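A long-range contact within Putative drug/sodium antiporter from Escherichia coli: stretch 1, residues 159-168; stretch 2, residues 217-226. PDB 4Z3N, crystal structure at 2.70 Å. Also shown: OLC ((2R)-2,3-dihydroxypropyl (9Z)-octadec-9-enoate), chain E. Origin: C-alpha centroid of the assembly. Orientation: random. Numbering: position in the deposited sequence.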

ATOM      1  N   LEU A 159     -12.986  10.330 -11.984  1.00 36.78           N
ATOM      2  CA  LEU A 159     -14.177  10.210 -11.153  1.00 37.25           C
ATOM      3  C   LEU A 159     -15.060   9.058 -11.641  1.00 33.96           C
ATOM      4  O   LEU A 159     -15.743   8.401 -10.853  1.00 33.50           O
ATOM      5  N   LEU A 160     -15.041   8.806 -12.943  1.00 32.15           N
ATOM      6  CA  LEU A 160     -15.884   7.756 -13.492  1.00 36.16           C
ATOM      7  C   LEU A 160     -15.359   6.365 -13.137  1.00 31.90           C
ATOM      8  O   LEU A 160     -16.037   5.377 -13.337  1.00 28.42           O
ATOM      9  N   THR A 161     -14.139   6.299 -12.628  1.00 32.25           N
ATOM     10  CA  THR A 161     -13.527   5.035 -12.278  1.00 31.85           C
ATOM     11  C   THR A 161     -13.689   4.639 -10.797  1.00 32.26           C
ATOM     12  O   THR A 161     -13.402   3.508 -10.423  1.00 30.71           O
ATOM     13  N   VAL A 162     -14.176   5.559  -9.973  1.00 31.06           N
ATOM     14  CA  VAL A 162     -14.193   5.384  -8.518  1.00 33.07           C
ATOM     15  C   VAL A 162     -14.936   4.138  -7.988  1.00 34.76           C
ATOM     16  O   VAL A 162     -14.358   3.342  -7.244  1.00 30.61           O
ATOM     17  N   PHE A 163     -16.205   3.977  -8.352  1.00 31.13           N
ATOM     18  CA  PHE A 163     -16.983   2.851  -7.870  1.00 32.87           C
ATOM     19  C   PHE A 163     -16.335   1.528  -8.271  1.00 35.75           C
ATOM     20  O   PHE A 163     -16.307   0.581  -7.487  1.00 38.78           O
ATOM     21  N   SER A 164     -15.782   1.471  -9.473  1.00 36.23           N
ATOM     22  CA  SER A 164     -15.169   0.244  -9.964  1.00 35.06           C
ATOM     23  C   SER A 164     -13.908  -0.077  -9.165  1.00 35.03           C
ATOM     24  O   SER A 164     -13.664  -1.239  -8.813  1.00 38.38           O
ATOM     25  N   ILE A 165     -13.120   0.953  -8.875  1.00 29.10           N
ATOM     26  CA  ILE A 165     -11.947   0.808  -8.023  1.00 32.42           C
ATOM     27  C   ILE A 165     -12.327   0.356  -6.598  1.00 34.86           C
ATOM     28  O   ILE A 165     -11.694  -0.543  -6.027  1.00 34.73           O
ATOM     29  N   MET A 166     -13.347   0.982  -6.017  1.00 31.73           N
ATOM     30  CA  MET A 166     -13.819   0.568  -4.696  1.00 35.59           C
ATOM     31  C   MET A 166     -14.271  -0.890  -4.707  1.00 32.10           C
ATOM     32  O   MET A 166     -13.988  -1.635  -3.775  1.00 30.66           O
ATOM     33  N   LEU A 167     -14.981  -1.272  -5.766  1.00 32.66           N
ATOM     34  CA  LEU A 167     -15.447  -2.642  -5.976  1.00 33.28           C
ATOM     35  C   LEU A 167     -14.323  -3.669  -5.907  1.00 35.16           C
ATOM     36  O   LEU A 167     -14.503  -4.747  -5.351  1.00 35.89           O
ATOM     37  N   ILE A 168     -13.172  -3.328  -6.487  1.00 36.11           N
ATOM     38  CA  ILE A 168     -11.985  -4.181  -6.472  1.00 30.98           C
ATOM     39  C   ILE A 168     -11.406  -4.347  -5.074  1.00 32.79           C
ATOM     40  O   ILE A 168     -10.935  -5.423  -4.714  1.00 32.70           O
ATOM     41  N   SER A 217      -6.083   0.556 -19.549  1.00 36.53           N
ATOM     42  CA  SER A 217      -5.796   0.298 -18.146  1.00 35.54           C
ATOM     43  C   SER A 217      -7.098   0.084 -17.375  1.00 40.10           C
ATOM     44  O   SER A 217      -7.208  -0.816 -16.553  1.00 40.68           O
ATOM     45  N   PHE A 218      -8.095   0.905 -17.663  1.00 36.05           N
ATOM     46  CA  PHE A 218      -9.361   0.802 -16.980  1.00 35.87           C
ATOM     47  C   PHE A 218     -10.177  -0.464 -17.367  1.00 38.10           C
ATOM     48  O   PHE A 218     -10.873  -1.043 -16.521  1.00 37.50           O
ATOM     49  N   LEU A 219     -10.106  -0.897 -18.623  1.00 36.02           N
ATOM     50  CA  LEU A 219     -10.854  -2.090 -19.033  1.00 35.37           C
ATOM     51  C   LEU A 219     -10.133  -3.311 -18.490  1.00 39.44           C
ATOM     52  O   LEU A 219     -10.735  -4.368 -18.267  1.00 38.21           O
ATOM     53  N   ALA A 220      -8.829  -3.148 -18.282  1.00 41.71           N
ATOM     54  CA  ALA A 220      -8.028  -4.114 -17.543  1.00 40.55           C
ATOM     55  C   ALA A 220      -8.576  -4.292 -16.125  1.00 37.18           C
ATOM     56  O   ALA A 220      -8.743  -5.409 -15.658  1.00 41.83           O
ATOM     57  N   GLN A 221      -8.865  -3.191 -15.445  1.00 33.91           N
ATOM     58  CA  GLN A 221      -9.327  -3.270 -14.073  1.00 39.69           C
ATOM     59  C   GLN A 221     -10.728  -3.878 -13.996  1.00 42.75           C
ATOM     60  O   GLN A 221     -11.031  -4.650 -13.074  1.00 44.57           O
ATOM     61  N   LEU A 222     -11.580  -3.548 -14.959  1.00 38.39           N
ATOM     62  CA  LEU A 222     -12.922  -4.117 -14.976  1.00 38.23           C
ATOM     63  C   LEU A 222     -12.893  -5.622 -15.255  1.00 41.74           C
ATOM     64  O   LEU A 222     -13.605  -6.378 -14.609  1.00 46.84           O
ATOM     65  N   SER A 223     -12.067  -6.062 -16.199  1.00 40.15           N
ATOM     66  CA  SER A 223     -11.958  -7.494 -16.465  1.00 42.49           C
ATOM     67  C   SER A 223     -11.510  -8.242 -15.214  1.00 43.96           C
ATOM     68  O   SER A 223     -11.950  -9.369 -14.970  1.00 46.45           O
ATOM     69  N   MET A 224     -10.655  -7.616 -14.413  1.00 37.90           N
ATOM     70  CA  MET A 224     -10.361  -8.157 -13.093  1.00 41.77           C
ATOM     71  C   MET A 224     -11.640  -8.269 -12.259  1.00 46.62           C
ATOM     72  O   MET A 224     -11.938  -9.320 -11.691  1.00 44.95           O
ATOM     73  N   VAL A 225     -12.385  -7.168 -12.192  1.00 44.01           N
ATOM     74  CA  VAL A 225     -13.651  -7.109 -11.473  1.00 42.14           C
ATOM     75  C   VAL A 225     -14.583  -8.222 -11.935  1.00 45.35           C
ATOM     76  O   VAL A 225     -15.206  -8.925 -11.133  1.00 42.47           O
ATOM     77  N   ALA A 226     -14.667  -8.370 -13.249  1.00 47.18           N
ATOM     78  CA  ALA A 226     -15.426  -9.448 -13.855  1.00 46.28           C
ATOM     79  C   ALA A 226     -14.949 -10.819 -13.359  1.00 50.38           C
ATOM     80  O   ALA A 226     -15.754 -11.645 -12.931  1.00 56.49           O
TER

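How do two helices whose axes come no closer than 9.8 Å still make a contact? They run in broadly the same direction, 43° apart, and side chains fill the gap. The CA atoms of Thr161 and Phe218 lie 7.6 Å apart, while those of Ile168 and Val225 are separated by 6.0 Å. No hydrogen bond crosses between the stretches, so the 401 Å² buried here rests on van der Waals packing, some of it against polar atoms, and one CH-pi contact.

What does Phe218 do at the start of the contact? Its CA-to-CB bond points sideways, but with chi1 in the t well (-177°), the ring end comes nearer to stretch 1 than the sideways CB suggests. Thr161 adopts p (74°), which places its methyl over one ring face: CG2 stands 4.0 Å from the ring centroid of Phe218 and 21° off the normal, a CH-pi contact. Its OG1 is instead hydrogen-bonded to a residue just outside the stretch. Ser164 meets the ring at its edge, with OG 3.7 Å from Phe218 CZ. The chi1 of Ser164 is off-well at -27°, and its CB also packs 3.8 Å from CD2 of Leu222, a leucine with m,t angles whose end comes nearer than its sideways CB suggests.

Where does the packing become tightest? Ile168 and Val225 bury large areas against each other's stretch, and Ile168 CG1 lies just 3.2 Å from Val225 CG2, a very close approach for two carbons. Ile168 is m,t; its extended chi2 (-179°) sends CD1 onward to the preceding turn of the other helix, 3.5 Å from the backbone O of Gln221 and 4.0 Å from Gln221 CB. That O already accepts the backbone hydrogen bond from Val225 N, so the methyl packs against an occupied carbonyl. Val225, in t (173°), has its two methyls near different partners: CG2 is beside Ile168, whereas CG1 is 4.4 Å from Leu167 CD1. Leu167 points toward stretch 2 with an off-well chi1 of -106°.

How is the polar end of Gln221 accommodated? Its CB points toward stretch 1, and chi1 in m with an off-well chi2 of 148° leads the amide along the buried side of the contact. Ile165 has an m,m conformation that brings its end closer than its sideways CB would suggest, leaving CD1 3.4 Å from Gln221 NE2, a van der Waals contact. The other amide atom meets the bound lipid: Gln221 OE1 is 2.9 Å from C8 of OLC, a tight approach to an acyl-chain carbon.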

ATOM      1  CB  LEU A 159     -14.980  11.525 -11.137  1.00 35.26           C
ATOM      2  CG  LEU A 159     -14.399  12.805 -10.505  1.00 43.39           C
ATOM      3  CD1 LEU A 159     -15.423  13.947 -10.544  1.00 49.65           C
ATOM      4  CD2 LEU A 159     -13.913  12.601  -9.080  1.00 37.98           C
ATOM      5  CB  LEU A 160     -16.013   7.909 -15.012  1.00 32.13           C
ATOM      6  CG  LEU A 160     -16.784   9.139 -15.510  1.00 29.57           C
ATOM      7  CD1 LEU A 160     -16.880   9.093 -17.017  1.00 31.89           C
ATOM      8  CD2 LEU A 160     -18.156   9.254 -14.891  1.00 25.35           C
ATOM      9  CB  THR A 161     -12.033   5.071 -12.613  1.00 35.69           C
ATOM     10  OG1 THR A 161     -11.357   5.883 -11.642  1.00 37.84           O
ATOM     11  CG2 THR A 161     -11.827   5.640 -14.007  1.00 33.98           C
ATOM     12  CB  VAL A 162     -14.797   6.633  -7.850  1.00 32.75           C
ATOM     13  CG1 VAL A 162     -14.994   6.412  -6.336  1.00 35.73           C
ATOM     14  CG2 VAL A 162     -13.916   7.836  -8.119  1.00 31.42           C
ATOM     15  CB  PHE A 163     -18.424   2.925  -8.379  1.00 35.39           C
ATOM     16  CG  PHE A 163     -19.319   1.837  -7.838  1.00 42.75           C
ATOM     17  CD1 PHE A 163     -19.355   1.560  -6.472  1.00 37.35           C
ATOM     18  CD2 PHE A 163     -20.143   1.105  -8.691  1.00 44.25           C
ATOM     19  CE1 PHE A 163     -20.179   0.578  -5.969  1.00 38.58           C
ATOM     20  CE2 PHE A 163     -20.978   0.115  -8.196  1.00 37.34           C
ATOM     21  CZ  PHE A 163     -20.994  -0.149  -6.830  1.00 42.82           C
ATOM     22  CB  SER A 164     -14.850   0.361 -11.460  1.00 38.91           C
ATOM     23  OG  SER A 164     -15.738   1.279 -12.094  1.00 42.18           O
ATOM     24  CB  ILE A 165     -11.143   2.131  -7.925  1.00 35.20           C
ATOM     25  CG1 ILE A 165     -10.791   2.664  -9.317  1.00 41.10           C
ATOM     26  CG2 ILE A 165      -9.895   1.942  -7.076  1.00 36.44           C
ATOM     27  CD1 ILE A 165     -10.163   1.619 -10.233  1.00 48.08           C
ATOM     28  CB  MET A 166     -14.961   1.465  -4.213  1.00 33.54           C
ATOM     29  CG  MET A 166     -14.597   2.940  -4.128  1.00 37.70           C
ATOM     30  SD  MET A 166     -13.311   3.357  -2.911  1.00 43.73           S
ATOM     31  CE  MET A 166     -11.907   3.846  -3.917  1.00 30.39           C
ATOM     32  CB  LEU A 167     -16.148  -2.760  -7.325  1.00 33.22           C
ATOM     33  CG  LEU A 167     -17.663  -2.883  -7.242  1.00 40.28           C
ATOM     34  CD1 LEU A 167     -18.244  -3.186  -8.617  1.00 40.43           C
ATOM     35  CD2 LEU A 167     -18.019  -3.974  -6.243  1.00 44.66           C
ATOM     36  CB  ILE A 168     -10.904  -3.617  -7.407  1.00 37.22           C
ATOM     37  CG1 ILE A 168     -11.368  -3.767  -8.858  1.00 40.00           C
ATOM     38  CG2 ILE A 168      -9.563  -4.302  -7.174  1.00 33.86           C
ATOM     39  CD1 ILE A 168     -10.381  -3.284  -9.874  1.00 38.63           C
ATOM     40  CB  SER A 217      -4.995   1.454 -17.532  1.00 35.02           C
ATOM     41  OG  SER A 217      -3.603   1.369 -17.836  1.00 35.79           O
ATOM     42  CB  PHE A 218     -10.169   2.078 -17.232  1.00 32.22           C
ATOM     43  CG  PHE A 218     -11.479   2.113 -16.504  1.00 32.49           C
ATOM     44  CD1 PHE A 218     -11.529   1.933 -15.131  1.00 34.93           C
ATOM     45  CD2 PHE A 218     -12.658   2.320 -17.188  1.00 31.25           C
ATOM     46  CE1 PHE A 218     -12.730   1.957 -14.460  1.00 34.44           C
ATOM     47  CE2 PHE A 218     -13.864   2.347 -16.517  1.00 38.19           C
ATOM     48  CZ  PHE A 218     -13.901   2.169 -15.150  1.00 33.49           C
ATOM     49  CB  LEU A 219     -11.006  -2.170 -20.563  1.00 35.50           C
ATOM     50  CG  LEU A 219     -11.848  -1.074 -21.246  1.00 37.73           C
ATOM     51  CD1 LEU A 219     -11.712  -1.134 -22.757  1.00 35.29           C
ATOM     52  CD2 LEU A 219     -13.315  -1.157 -20.850  1.00 33.81           C
ATOM     53  CB  ALA A 220      -6.562  -3.671 -17.500  1.00 38.12           C
ATOM     54  CB  GLN A 221      -9.290  -1.889 -13.409  1.00 40.72           C
ATOM     55  CG  GLN A 221      -7.919  -1.527 -12.809  1.00 41.23           C
ATOM     56  CD  GLN A 221      -7.613  -0.016 -12.857  1.00 53.70           C
ATOM     57  OE1 GLN A 221      -6.472   0.396 -12.658  1.00 56.88           O
ATOM     58  NE2 GLN A 221      -8.632   0.808 -13.122  1.00 49.21           N
ATOM     59  CB  LEU A 222     -13.800  -3.405 -15.998  1.00 38.19           C
ATOM     60  CG  LEU A 222     -14.361  -2.058 -15.537  1.00 40.38           C
ATOM     61  CD1 LEU A 222     -15.235  -1.459 -16.620  1.00 32.52           C
ATOM     62  CD2 LEU A 222     -15.128  -2.213 -14.232  1.00 37.10           C
ATOM     63  CB  SER A 223     -11.006  -7.782 -17.634  1.00 39.69           C
ATOM     64  OG  SER A 223      -9.935  -6.867 -17.688  1.00 44.72           O
ATOM     65  CB  MET A 224      -9.357  -7.282 -12.363  1.00 43.93           C
ATOM     66  CG  MET A 224      -7.963  -7.278 -12.957  1.00 44.87           C
ATOM     67  SD  MET A 224      -6.858  -6.415 -11.824  1.00 60.07           S
ATOM     68  CE  MET A 224      -7.437  -7.052 -10.232  1.00 42.76           C
ATOM     69  CB  VAL A 225     -14.333  -5.746 -11.678  1.00 36.12           C
ATOM     70  CG1 VAL A 225     -15.714  -5.744 -11.076  1.00 41.34           C
ATOM     71  CG2 VAL A 225     -13.492  -4.646 -11.067  1.00 45.00           C
ATOM     72  CB  ALA A 226     -15.321  -9.362 -15.358  1.00 45.73           C
TER
HETATM   73  C9  OLC E 504      -4.320   3.111 -12.606  1.00 45.17           C
HETATM   74  C8  OLC E 504      -4.033   1.827 -13.370  1.00 48.52           C
HETATM   75  C7  OLC E 504      -3.215   0.869 -12.521  1.00 49.00           C
HETATM   76  C6  OLC E 504      -3.567  -0.565 -12.856  1.00 45.51           C
HETATM   77  C5  OLC E 504      -3.795  -1.342 -11.570  1.00 55.44           C
HETATM   78  C4  OLC E 504      -5.060  -2.174 -11.635  1.00 44.36           C